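Local structure of aspartate-semialdehyde dehydrogenase (Thermus thermophilus, 2YV3) at residues Val3-Ala8 and Leu30-Ser35; Ser93-Glu98 and Arg117-Asn122; Asn122-Thr127 and Glu207-Trp212; Ala149-Ala154 and Ala237-Val242. The protein probably catalyses the NADPH-dependent reductive dephosphorylation of L-aspartyl-4-phosphate to L-aspartate semialdehyde, a step on the way to lysine, threonine and methionine. All coordinates share one frame; numbering follows the deposited sequence.

Contact 1: Val3-Ala8 and Leu30-Ser35; sequences VAVVGA and LRLYAS
L32 and V5 lie side by side on one face of the sheet, pointing the same way, and branch CD2 of L32 rests against CG2 of V5 at 3.4 Å. With L32 CG anti to its carbonyl carbon (chi1 -56°), the end of the leucine swings back over the neighbouring strand. The low methyl of A8 meets the base of the same side chain, its CB 3.9 Å from L32 CB, and L43 from strand 42-45 touches both residues. The two strands, 3-6 and 31-34, run parallel and are joined through helix 11-22, a beta-alpha-beta unit of the Rossmann-type NAD(P)-binding domain. R31 N donates to V3 O at 3.0 Å and Y33 N to V5 O at 2.8 Å. On the other face the small methyl of A4 fits at the edge of the broad Y33 ring, its CB in plane and 4.0 Å from CD2 of the tyrosine. At the end of strand 3-6 the type II turn from V5 to A8 passes through G7, whose positive phi (105°) would jam a CB against the preceding carbonyl, and leads to T9-V12, the predicted NADP(+) loop.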
# COMPACT_ATOMS: atom_id res chain seq x y z
N VAL A 3 39.24 4.64 4.42
CA VAL A 3 37.81 4.82 4.56
C VAL A 3 37.32 4.21 5.85
O VAL A 3 37.73 3.11 6.22
CB VAL A 3 37.08 4.16 3.39
CG1 VAL A 3 37.61 4.72 2.09
CG2 VAL A 3 37.30 2.66 3.43
N ALA A 4 36.43 4.92 6.54
CA ALA A 4 35.87 4.45 7.80
C ALA A 4 34.40 4.12 7.63
O ALA A 4 33.70 4.71 6.81
CB ALA A 4 36.02 5.50 8.86
N VAL A 5 33.92 3.17 8.41
CA VAL A 5 32.53 2.82 8.33
C VAL A 5 31.89 2.92 9.70
O VAL A 5 31.78 1.94 10.44
CB VAL A 5 32.33 1.42 7.80
CG1 VAL A 5 30.84 1.22 7.46
CG2 VAL A 5 33.25 1.19 6.59
N VAL A 6 31.49 4.14 10.04
CA VAL A 6 30.86 4.41 11.31
C VAL A 6 29.51 3.71 11.27
O VAL A 6 28.73 3.92 10.34
CB VAL A 6 30.67 5.95 11.50
CG1 VAL A 6 30.20 6.26 12.91
CG2 VAL A 6 31.98 6.67 11.23
N GLY A 7 29.26 2.84 12.25
CA GLY A 7 28.00 2.11 12.31
C GLY A 7 28.05 0.64 11.91
O GLY A 7 27.08 -0.09 12.10
N ALA A 8 29.18 0.19 11.37
CA ALA A 8 29.36 -1.20 10.93
C ALA A 8 28.19 -2.17 11.06
O ALA A 8 27.45 -2.40 10.12
CB ALA A 8 30.58 -1.80 11.63
N LEU A 30 40.78 0.06 5.79
CA LEU A 30 39.51 -0.58 6.04
C LEU A 30 39.21 -0.36 7.53
O LEU A 30 39.73 -1.08 8.37
CB LEU A 30 39.64 -2.07 5.74
CG LEU A 30 40.65 -2.90 6.58
CD1 LEU A 30 40.56 -4.35 6.17
CD2 LEU A 30 42.09 -2.40 6.40
N ARG A 31 38.37 0.63 7.84
CA ARG A 31 38.02 0.91 9.24
C ARG A 31 36.53 0.87 9.57
O ARG A 31 35.73 1.64 9.04
CB ARG A 31 38.60 2.27 9.65
CG ARG A 31 40.12 2.29 9.71
CD ARG A 31 40.61 3.68 10.02
NE ARG A 31 42.04 3.69 10.32
CZ ARG A 31 42.56 3.32 11.48
NH1 ARG A 31 41.78 2.90 12.47
NH2 ARG A 31 43.87 3.36 11.66
N LEU A 32 36.17 -0.04 10.47
CA LEU A 32 34.80 -0.21 10.92
C LEU A 32 34.63 0.37 12.31
O LEU A 32 35.39 0.06 13.22
CB LEU A 32 34.45 -1.69 10.93
CG LEU A 32 34.67 -2.40 9.60
CD1 LEU A 32 33.86 -3.71 9.64
CD2 LEU A 32 34.24 -1.49 8.42
N TYR A 33 33.61 1.21 12.47
CA TYR A 33 33.37 1.85 13.76
C TYR A 33 31.92 1.73 14.25
O TYR A 33 30.96 1.93 13.50
CB TYR A 33 33.75 3.33 13.67
CG TYR A 33 35.24 3.60 13.68
CD1 TYR A 33 35.98 3.46 14.86
CD2 TYR A 33 35.91 3.99 12.52
CE1 TYR A 33 37.34 3.71 14.89
CE2 TYR A 33 37.27 4.24 12.54
CZ TYR A 33 37.98 4.10 13.73
OH TYR A 33 39.33 4.33 13.76
N ALA A 34 31.76 1.41 15.53
CA ALA A 34 30.45 1.28 16.14
C ALA A 34 30.51 1.94 17.51
O ALA A 34 31.59 2.19 18.04
CB ALA A 34 30.07 -0.19 16.29
N SER A 35 29.34 2.25 18.07
CA SER A 35 29.30 2.85 19.40
C SER A 35 29.60 1.69 20.35
O SER A 35 29.36 0.53 20.02
CB SER A 35 27.91 3.42 19.70
OG SER A 35 26.94 2.38 19.84

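Contact 2: Ser93-Glu98 and Arg117-Asn122; sequences SAWRYE and RGIIAN
A121 and R96 make the closest carbon contact: the methyl CB of A121 lies 3.7 Å from R96 CA and 3.9 Å from R96 CG, and a residue this small lets the two backbones come close. W95 adds a lighter touch, its CD1 reaching I119 CG2 at 4.4 Å, while the indole NE1 bonds S74 O and the ring packs on helix 70-83. Among the polar contacts, R96 NE donates to N122 O at 3.2 Å, the donor in the carbonyl plane and the acceptor tilted 22° from the guanidinium plane. Chi2 and chi3 (178° and -164°) extend the chain so that NE lies beside N122 O. NH1 is taken by a salt bridge to E213, and the side chain of N122 bonds N91 and G315. Flat groups complete the frame: S93 CB lies over one face of the guanidinium, R96 CB sits over the centre of the Y97 ring, and S93 OG and Y97 OH share a hydrogen bond of 2.8 Å. An arginine bonded by both the N122 carbonyl and E213 beside the edge strand of the nucleotide-binding sheet, near the predicted nucleophile C125, is consistent with the predicted phosphate-binding role of R96 in this active site.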
# COMPACT_ATOMS: atom_id res chain seq x y z
N SER A 93 19.62 11.56 9.34
CA SER A 93 18.96 12.83 9.10
C SER A 93 19.41 13.70 10.25
O SER A 93 18.77 13.76 11.30
CB SER A 93 17.43 12.69 9.13
OG SER A 93 16.85 13.84 8.54
N ALA A 94 20.56 14.33 10.05
CA ALA A 94 21.15 15.18 11.06
C ALA A 94 21.62 16.44 10.37
O ALA A 94 21.47 17.53 10.91
CB ALA A 94 22.32 14.47 11.71
N TRP A 95 22.15 16.27 9.16
CA TRP A 95 22.64 17.39 8.37
C TRP A 95 21.87 17.63 7.06
O TRP A 95 22.17 18.57 6.33
CB TRP A 95 24.12 17.17 8.06
CG TRP A 95 24.92 16.83 9.25
CD1 TRP A 95 25.36 15.60 9.63
CD2 TRP A 95 25.35 17.74 10.27
NE1 TRP A 95 26.03 15.68 10.82
CE2 TRP A 95 26.04 16.98 11.24
CE3 TRP A 95 25.22 19.12 10.46
CZ2 TRP A 95 26.60 17.56 12.38
CZ3 TRP A 95 25.77 19.70 11.60
CH2 TRP A 95 26.45 18.91 12.55
N ARG A 96 20.88 16.78 6.78
CA ARG A 96 20.06 16.87 5.56
C ARG A 96 19.43 18.23 5.31
O ARG A 96 19.56 18.79 4.23
CB ARG A 96 18.93 15.86 5.60
CG ARG A 96 19.27 14.44 5.21
CD ARG A 96 18.01 13.61 5.38
NE ARG A 96 18.28 12.18 5.39
CZ ARG A 96 17.40 11.28 5.79
NH1 ARG A 96 16.20 11.67 6.19
NH2 ARG A 96 17.71 9.99 5.81
N TYR A 97 18.71 18.73 6.30
CA TYR A 97 18.03 20.01 6.15
C TYR A 97 18.88 21.16 6.59
O TYR A 97 18.40 22.09 7.20
CB TYR A 97 16.72 19.97 6.95
CG TYR A 97 16.12 18.59 6.92
CD1 TYR A 97 15.73 18.01 5.71
CD2 TYR A 97 16.09 17.80 8.07
CE1 TYR A 97 15.34 16.68 5.65
CE2 TYR A 97 15.70 16.46 8.01
CZ TYR A 97 15.32 15.92 6.79
OH TYR A 97 14.92 14.61 6.72
N GLU A 98 20.16 21.11 6.26
CA GLU A 98 21.05 22.20 6.64
C GLU A 98 21.65 22.86 5.39
O GLU A 98 22.27 22.20 4.57
CB GLU A 98 22.15 21.66 7.57
CG GLU A 98 21.72 20.45 8.44
CD GLU A 98 20.44 20.65 9.27
OE1 GLU A 98 20.33 21.67 10.00
OE2 GLU A 98 19.54 19.77 9.22
N ARG A 117 31.49 21.15 1.75
CA ARG A 117 32.57 21.82 2.48
C ARG A 117 33.02 20.93 3.64
O ARG A 117 33.66 21.42 4.57
CB ARG A 117 32.11 23.18 3.02
CG ARG A 117 32.13 24.33 2.00
CD ARG A 117 31.66 25.67 2.62
NE ARG A 117 32.38 26.01 3.85
CZ ARG A 117 33.67 26.34 3.92
NH1 ARG A 117 34.40 26.37 2.82
NH2 ARG A 117 34.22 26.63 5.09
N GLY A 118 32.67 19.65 3.60
CA GLY A 118 33.06 18.73 4.66
C GLY A 118 32.14 17.52 4.85
O GLY A 118 32.59 16.43 5.20
N ILE A 119 30.85 17.72 4.60
CA ILE A 119 29.86 16.65 4.74
C ILE A 119 28.92 16.65 3.54
O ILE A 119 28.78 17.63 2.83
CB ILE A 119 28.99 16.84 6.01
CG1 ILE A 119 29.85 17.33 7.19
CG2 ILE A 119 28.28 15.53 6.36
CD1 ILE A 119 30.85 16.33 7.72
N ILE A 120 28.25 15.53 3.33
CA ILE A 120 27.30 15.40 2.25
C ILE A 120 26.19 14.56 2.84
O ILE A 120 26.46 13.53 3.43
CB ILE A 120 27.89 14.64 1.03
CG1 ILE A 120 28.81 15.57 0.24
CG2 ILE A 120 26.77 14.08 0.16
CD1 ILE A 120 29.26 15.02 -1.12
N ALA A 121 24.95 15.02 2.68
CA ALA A 121 23.80 14.31 3.23
C ALA A 121 23.24 13.27 2.28
O ALA A 121 22.93 13.57 1.13
CB ALA A 121 22.72 15.27 3.60
N ASN A 122 23.12 12.05 2.79
CA ASN A 122 22.55 10.93 2.04
C ASN A 122 21.03 11.06 2.26
O ASN A 122 20.56 11.22 3.39
CB ASN A 122 23.08 9.62 2.64
CG ASN A 122 22.78 8.41 1.79
OD1 ASN A 122 23.11 8.38 0.62
ND2 ASN A 122 22.17 7.40 2.40

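Contact 3: Asn122-Thr127 and Glu207-Trp212; sequences NPNCTT and EMKVVW
N124, in the N-cap position of helix 125-141, meets the end of K209, whose side chain crosses it at about a right angle with CE 3.7 Å from N124 CB. The lysine chain bends at chi3 (72°), and its length lets CE and NZ reach N124 from helix 205-219. E206 pairs with K209 NZ and E213 with R96, which probably eases the closeness of the two positive charges. Two residues on, T126 presents its methyl: CG2 is anti to the backbone N and lies 4.0 Å from V210 CG2, a light apolar touch between two branched residues. T127 follows on the same side of the turn, its OG1 3.7 Å from both V210 CA and K209 O. That hydroxyl is satisfied by E213 OE2, a partner one turn further along helix 205-219, so a threonine can face the neighbouring helix with a polar atom. The far side of helix 205-219 reaches the second subunit, where E207 pairs with R292 of that subunit. Between N124 and T126 lies C125, the predicted acyl-thioester nucleophile, at the start of its helix, the active-site arrangement of aspartate-semialdehyde dehydrogenases.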
# COMPACT_ATOMS: atom_id res chain seq x y z
N ASN A 122 23.12 12.05 2.79
CA ASN A 122 22.55 10.93 2.04
C ASN A 122 21.03 11.06 2.26
O ASN A 122 20.56 11.22 3.39
CB ASN A 122 23.08 9.62 2.64
CG ASN A 122 22.78 8.41 1.79
OD1 ASN A 122 23.11 8.38 0.62
ND2 ASN A 122 22.17 7.40 2.40
N PRO A 123 20.26 11.01 1.16
CA PRO A 123 18.80 11.13 1.16
C PRO A 123 18.06 10.01 1.86
O PRO A 123 18.63 8.96 2.13
CB PRO A 123 18.46 11.20 -0.33
CG PRO A 123 19.53 10.38 -0.95
CD PRO A 123 20.77 10.85 -0.21
N ASN A 124 16.77 10.23 2.15
CA ASN A 124 15.97 9.23 2.82
C ASN A 124 15.81 8.03 1.92
O ASN A 124 16.17 8.09 0.76
CB ASN A 124 14.58 9.75 3.18
CG ASN A 124 13.80 8.78 4.05
OD1 ASN A 124 12.66 8.43 3.75
ND2 ASN A 124 14.43 8.33 5.14
N CYS A 125 15.26 6.95 2.45
CA CYS A 125 15.06 5.76 1.65
C CYS A 125 13.99 6.05 0.60
O CYS A 125 14.26 6.13 -0.60
CB CYS A 125 14.59 4.61 2.55
SG CYS A 125 13.18 5.10 3.62
N THR A 126 12.77 6.21 1.10
CA THR A 126 11.60 6.47 0.28
C THR A 126 11.82 7.53 -0.79
O THR A 126 11.20 7.46 -1.85
CB THR A 126 10.42 6.91 1.18
OG1 THR A 126 10.18 5.92 2.18
CG2 THR A 126 9.16 7.06 0.36
N THR A 127 12.70 8.50 -0.52
CA THR A 127 13.00 9.60 -1.45
C THR A 127 13.97 9.22 -2.56
O THR A 127 13.77 9.57 -3.72
CB THR A 127 13.58 10.84 -0.72
OG1 THR A 127 12.56 11.49 0.05
CG2 THR A 127 14.13 11.82 -1.72
N GLU A 207 6.60 10.93 5.93
CA GLU A 207 5.83 11.54 4.85
C GLU A 207 6.45 12.87 4.45
O GLU A 207 6.74 13.10 3.27
CB GLU A 207 4.38 11.76 5.30
CG GLU A 207 3.63 10.47 5.52
CD GLU A 207 2.27 10.64 6.16
OE1 GLU A 207 2.20 11.10 7.31
OE2 GLU A 207 1.27 10.33 5.50
N MET A 208 6.65 13.74 5.45
CA MET A 208 7.20 15.08 5.24
C MET A 208 8.54 15.17 4.52
O MET A 208 8.86 16.20 3.91
CB MET A 208 7.27 15.82 6.57
CG MET A 208 5.93 16.41 6.96
SD MET A 208 5.13 17.02 5.45
CE MET A 208 6.09 18.47 5.08
N LYS A 209 9.29 14.09 4.58
CA LYS A 209 10.59 14.00 3.95
C LYS A 209 10.42 13.89 2.44
O LYS A 209 11.17 14.52 1.68
CB LYS A 209 11.35 12.81 4.52
CG LYS A 209 11.68 13.02 5.99
CD LYS A 209 11.88 11.73 6.76
CE LYS A 209 13.19 11.02 6.41
NZ LYS A 209 13.43 9.84 7.29
N VAL A 210 9.43 13.11 2.00
CA VAL A 210 9.19 12.94 0.57
C VAL A 210 9.12 14.31 -0.08
O VAL A 210 9.37 14.44 -1.27
CB VAL A 210 7.84 12.18 0.28
CG1 VAL A 210 7.59 12.09 -1.23
CG2 VAL A 210 7.88 10.79 0.91
N VAL A 211 8.80 15.32 0.72
CA VAL A 211 8.70 16.71 0.24
C VAL A 211 9.97 17.55 0.44
O VAL A 211 10.59 17.97 -0.53
CB VAL A 211 7.55 17.44 0.94
CG1 VAL A 211 7.19 18.70 0.15
CG2 VAL A 211 6.35 16.52 1.08
N TRP A 212 10.35 17.81 1.69
CA TRP A 212 11.54 18.62 1.98
C TRP A 212 12.80 18.11 1.25
O TRP A 212 13.66 18.90 0.84
CB TRP A 212 11.83 18.66 3.48
CG TRP A 212 10.67 19.08 4.33
CD1 TRP A 212 9.64 19.91 3.97
CD2 TRP A 212 10.44 18.73 5.70
NE1 TRP A 212 8.79 20.09 5.04
CE2 TRP A 212 9.26 19.37 6.11
CE3 TRP A 212 11.13 17.93 6.63
CZ2 TRP A 212 8.75 19.25 7.40
CZ3 TRP A 212 10.63 17.81 7.90
CH2 TRP A 212 9.45 18.46 8.28

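Contact 4: Ala149-Ala154 and Ala237-Val242; sequences ATYQAA and AHAEAV
Q152 lays its aliphatic CG over the centre of the H238 ring, 3.5 Å from the centroid and 9° off the normal, a tight CH-pi contact on the imidazole face. Glutamine offers an aliphatic stem for that face while keeping an amide at its tip. H238 has CG anti to its carbonyl carbon (chi1 -82°), which places the ring alongside residues 152 and 153, with the backbone N of A153 at its edge. The pairing of Y151 with A239 is also tight. A149 N bonds A241 O at 3.1 Å and A239 N bonds Y151 O at 3.0 Å; Y151 N also donates to A239 O, while A241 N to A149 O is weak. Small alanines at 239 and 241 leave place for the ring of Y151, whose edge takes A239 O in plane and whose CE2 is 4.1 Å from A241 CB. This is the mixed sheet of the dimerisation domain, and its Y151 face meets the second subunit: the two Y151 rings stack, and Y151 OH bonds T150 O of that subunit. The other face is looser. T150 OG1 comes only to 4.1 Å from E240 CB, and the carboxylate end of E240 leads away to helix 125-141. Past Y151 the strand pairing ends, but A153 still packs on A237 and H238, the predicted proton acceptor, its CB 3.6 Å from A237 O.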
# COMPACT_ATOMS: atom_id res chain seq x y z
N ALA A 149 1.71 6.95 -2.26
CA ALA A 149 1.21 6.04 -1.23
C ALA A 149 2.32 5.01 -1.16
O ALA A 149 2.63 4.31 -2.12
CB ALA A 149 -0.08 5.39 -1.66
N THR A 150 2.92 4.96 0.01
CA THR A 150 4.05 4.11 0.33
C THR A 150 3.63 2.76 0.88
O THR A 150 2.66 2.66 1.61
CB THR A 150 4.95 4.86 1.35
OG1 THR A 150 6.09 5.41 0.67
CG2 THR A 150 5.37 3.97 2.47
N TYR A 151 4.38 1.74 0.49
CA TYR A 151 4.20 0.36 0.92
C TYR A 151 5.59 0.03 1.48
O TYR A 151 6.35 -0.74 0.90
CB TYR A 151 3.90 -0.55 -0.30
CG TYR A 151 2.59 -0.27 -1.02
CD1 TYR A 151 1.48 -1.10 -0.86
CD2 TYR A 151 2.44 0.86 -1.81
CE1 TYR A 151 0.27 -0.80 -1.46
CE2 TYR A 151 1.24 1.17 -2.42
CZ TYR A 151 0.16 0.35 -2.24
OH TYR A 151 -1.05 0.67 -2.81
N GLN A 152 5.94 0.64 2.61
CA GLN A 152 7.25 0.46 3.20
C GLN A 152 7.56 -0.85 3.93
O GLN A 152 6.67 -1.52 4.44
CB GLN A 152 7.58 1.67 4.08
CG GLN A 152 8.12 2.83 3.25
CD GLN A 152 8.25 4.11 4.04
OE1 GLN A 152 8.80 4.10 5.14
NE2 GLN A 152 7.74 5.21 3.49
N ALA A 153 8.85 -1.18 3.99
CA ALA A 153 9.31 -2.43 4.59
C ALA A 153 9.87 -2.41 6.01
O ALA A 153 10.12 -1.36 6.59
CB ALA A 153 10.33 -3.07 3.65
N ALA A 154 10.08 -3.60 6.55
CA ALA A 154 10.60 -3.78 7.89
C ALA A 154 12.05 -3.31 8.03
O ALA A 154 12.40 -2.72 9.05
CB ALA A 154 10.49 -5.24 8.29
N ALA A 237 12.16 -4.49 0.75
CA ALA A 237 11.83 -3.63 -0.41
C ALA A 237 10.70 -2.59 -0.26
O ALA A 237 9.58 -2.90 0.13
CB ALA A 237 11.53 -4.53 -1.61
N HIS A 238 10.99 -1.34 -0.62
CA HIS A 238 9.98 -0.29 -0.53
C HIS A 238 9.12 -0.14 -1.78
O HIS A 238 9.64 -0.02 -2.88
CB HIS A 238 10.62 1.07 -0.25
CG HIS A 238 10.94 1.32 1.19
ND1 HIS A 238 11.55 2.47 1.62
CD2 HIS A 238 10.74 0.56 2.30
CE1 HIS A 238 11.72 2.42 2.93
NE2 HIS A 238 11.24 1.27 3.37
N ALA A 239 7.80 -0.12 -1.62
CA ALA A 239 6.89 0.08 -2.74
C ALA A 239 6.19 1.43 -2.62
O ALA A 239 5.92 1.91 -1.52
CB ALA A 239 5.87 -1.03 -2.78
N GLU A 240 5.90 2.08 -3.74
CA GLU A 240 5.20 3.35 -3.67
C GLU A 240 4.41 3.73 -4.92
O GLU A 240 4.98 4.11 -5.94
CB GLU A 240 6.18 4.49 -3.29
CG GLU A 240 7.61 4.31 -3.79
CD GLU A 240 8.48 5.54 -3.55
OE1 GLU A 240 8.18 6.62 -4.12
OE2 GLU A 240 9.47 5.42 -2.79
N ALA A 241 3.09 3.61 -4.85
CA ALA A 241 2.23 3.96 -5.97
C ALA A 241 2.33 5.46 -6.14
O ALA A 241 1.91 6.22 -5.27
CB ALA A 241 0.79 3.54 -5.69
N VAL A 242 2.87 5.88 -7.27
CA VAL A 242 3.07 7.30 -7.55
C VAL A 242 2.07 7.89 -8.55
O VAL A 242 1.49 7.18 -9.36
CB VAL A 242 4.51 7.54 -8.03
CG1 VAL A 242 4.77 9.02 -8.25
CG2 VAL A 242 5.48 6.97 -7.01

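In the fold
From the N terminus, contact 1 closes the first beta-alpha-beta loop, and contact 2 follows in series, closing the loop from 93-98 to 117-122; both reach the same Rossmann sheet, about 18 Å apart between centres. N122 ends contact 2 and begins contact 3, so the chain passes from strand 119-121 into helix 125-141 and is then met by helix 205-219 after 80 residues. Contact 4 crosses contact 3, their segments alternating along the chain, and pairs two inner strands of the dimerisation-domain sheet. Contacts 2, 3 and 4 form a chain of touches, R96 near K209 and C125 near H238, that ties the nucleotide-binding part to the dimer part at the predicted active site.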